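PDB 4P78: HicB3 antitoxin from Yersinia pestis, which probably neutralises its cognate toxin HicA3 by binding it in a toxin-antitoxin complex. Local coordinates for residues G16-I21 against E40-H45. Numbering follows the deposited sequence.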
loop_
_atom_site.group_PDB
_atom_site.type_symbol
_atom_site.label_atom_id
_atom_site.label_comp_id
_atom_site.label_asym_id
_atom_site.label_seq_id
_atom_site.Cartn_x
_atom_site.Cartn_y
_atom_site.Cartn_z
ATOM N N GLY A 16 10.661 4.613 -4.971
ATOM C CA GLY A 16 10.120 4.994 -3.686
ATOM C C GLY A 16 11.069 4.689 -2.553
ATOM O O GLY A 16 12.275 4.591 -2.758
ATOM N N TYR A 17 10.514 4.529 -1.357
ATOM C CA TYR A 17 11.316 4.343 -0.152
ATOM C C TYR A 17 10.507 3.594 0.898
ATOM O O TYR A 17 9.286 3.448 0.760
ATOM C CB TYR A 17 11.790 5.700 0.398
ATOM C CG TYR A 17 10.674 6.725 0.522
ATOM C CD1 TYR A 17 9.882 6.787 1.671
ATOM C CD2 TYR A 17 10.412 7.630 -0.509
ATOM C CE1 TYR A 17 8.857 7.718 1.789
ATOM C CE2 TYR A 17 9.384 8.556 -0.404
ATOM C CZ TYR A 17 8.611 8.595 0.747
ATOM O OH TYR A 17 7.599 9.522 0.859
ATOM N N PHE A 18 11.196 3.095 1.919
ATOM C CA PHE A 18 10.549 2.540 3.101
ATOM C C PHE A 18 10.186 3.689 4.025
ATOM O O PHE A 18 11.075 4.402 4.496
ATOM C CB PHE A 18 11.475 1.561 3.837
ATOM C CG PHE A 18 11.792 0.295 3.067
ATOM C CD1 PHE A 18 11.029 -0.855 3.241
ATOM C CD2 PHE A 18 12.871 0.244 2.203
ATOM C CE1 PHE A 18 11.335 -2.020 2.566
ATOM C CE2 PHE A 18 13.174 -0.922 1.519
ATOM C CZ PHE A 18 12.406 -2.055 1.704
ATOM N N PRO A 19 8.889 3.885 4.297
ATOM C CA PRO A 19 8.528 4.991 5.196
ATOM C C PRO A 19 9.068 4.801 6.622
ATOM O O PRO A 19 9.216 5.777 7.342
ATOM C CB PRO A 19 6.988 4.964 5.180
ATOM C CG PRO A 19 6.649 3.530 4.873
ATOM C CD PRO A 19 7.706 3.116 3.868
ATOM N N ASP A 20 9.366 3.571 7.021
ATOM C CA ASP A 20 9.938 3.338 8.349
ATOM C C ASP A 20 11.472 3.367 8.352
ATOM O O ASP A 20 12.107 3.275 9.409
ATOM C CB ASP A 20 9.472 2.001 8.907
ATOM C CG ASP A 20 7.956 1.928 9.033
ATOM O OD1 ASP A 20 7.382 2.708 9.815
ATOM O OD2 ASP A 20 7.346 1.111 8.324
ATOM N N ILE A 21 12.068 3.466 7.175
ATOM C CA ILE A 21 13.523 3.422 7.097
ATOM C C ILE A 21 14.007 4.651 6.340
ATOM O O ILE A 21 14.103 4.633 5.112
ATOM C CB ILE A 21 14.005 2.116 6.428
ATOM C CG1 ILE A 21 13.196 0.926 6.969
ATOM C CG2 ILE A 21 15.496 1.903 6.659
ATOM C CD1 ILE A 21 13.622 -0.405 6.407
ATOM N N GLU A 40 16.871 -5.563 -1.736
ATOM C CA GLU A 40 18.285 -5.305 -1.904
ATOM C C GLU A 40 18.668 -4.011 -1.190
ATOM O O GLU A 40 19.676 -3.965 -0.489
ATOM C CB GLU A 40 18.653 -5.225 -3.395
ATOM C CG GLU A 40 18.609 -6.571 -4.133
ATOM C CD GLU A 40 18.800 -6.429 -5.646
ATOM O OE1 GLU A 40 18.602 -5.314 -6.169
ATOM O OE2 GLU A 40 19.132 -7.438 -6.310
ATOM N N ALA A 41 17.865 -2.966 -1.396
ATOM C CA ALA A 41 18.107 -1.666 -0.772
ATOM C C ALA A 41 18.095 -1.816 0.747
ATOM O O ALA A 41 18.980 -1.327 1.434
ATOM C CB ALA A 41 17.057 -0.644 -1.225
ATOM N N PHE A 42 17.094 -2.531 1.247
ATOM C CA PHE A 42 16.962 -2.817 2.669
ATOM C C PHE A 42 18.232 -3.422 3.268
ATOM O O PHE A 42 18.725 -2.964 4.308
ATOM C CB PHE A 42 15.779 -3.765 2.895
ATOM C CG PHE A 42 15.542 -4.131 4.342
ATOM C CD1 PHE A 42 14.580 -3.470 5.087
ATOM C CD2 PHE A 42 16.256 -5.159 4.946
ATOM C CE1 PHE A 42 14.341 -3.820 6.409
ATOM C CE2 PHE A 42 16.025 -5.507 6.271
ATOM C CZ PHE A 42 15.067 -4.838 6.999
ATOM N N ALA A 43 18.746 -4.471 2.628
ATOM C CA ALA A 43 19.886 -5.196 3.185
ATOM C C ALA A 43 21.127 -4.309 3.210
ATOM O O ALA A 43 21.816 -4.211 4.219
ATOM C CB ALA A 43 20.147 -6.460 2.398
ATOM N N VAL A 44 21.388 -3.644 2.092
ATOM C CA VAL A 44 22.533 -2.747 1.985
ATOM C C VAL A 44 22.450 -1.616 3.019
ATOM O O VAL A 44 23.452 -1.227 3.620
ATOM C CB VAL A 44 22.626 -2.185 0.540
ATOM C CG1 VAL A 44 23.618 -1.077 0.444
ATOM C CG2 VAL A 44 23.012 -3.300 -0.410
ATOM N N HIS A 45 21.236 -1.134 3.258
ATOM C CA HIS A 45 21.013 0.018 4.121
ATOM C C HIS A 45 21.152 -0.325 5.609
ATOM O O HIS A 45 21.762 0.421 6.372
ATOM C CB HIS A 45 19.626 0.614 3.828
ATOM C CG HIS A 45 19.326 1.867 4.593
ATOM N ND1 HIS A 45 19.583 3.125 4.093
ATOM C CD2 HIS A 45 18.795 2.053 5.826
ATOM C CE1 HIS A 45 19.210 4.035 4.978
ATOM N NE2 HIS A 45 18.736 3.409 6.042
#
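F18 and F42 form an edge-to-face aromatic pair. F42 turns its edge to one face of F18, with the ring centroids 5.8 Å apart and the planes at 63°. CD1 of F42 stands over that face near its rim. The far end of the F18 ring also meets the root of the F42 side chain, with F18 CZ 4.0 Å from F42 CB.

The remaining contacts are van der Waals contacts and come from the two branches of I21. Its CD1 approaches the F42 ring obliquely, 3.5 Å from F42 CD1. CG2 lies anti to the backbone N of I21 and reaches the imidazole of H45 instead, 3.4 Å from H45 CD2. The branches thus fit against side chains three residues apart on the helix. With CG anti to its own backbone N (chi1 -176°), H45 carries its ring out to the CG2 branch. H45 ND1 is hydrogen-bonded to T41 OG1 of the HicA3 toxin chain. One imidazole therefore touches the antitoxin core and the toxin.

No hydrogen bond joins the two segments. A type I turn, closed by I21 N to F18 O at 3.0 Å, has F18 and I21 at its ends, with their side chains toward the helix.

The contact packs this turn, which follows strand 14-17, against helix 31-52, in the buried core between helix and antiparallel sheet. Y3 and I5 of strand 2-9, F26 of strand 25-28 and C24 also touch F18. I84 touches both F18 and F42.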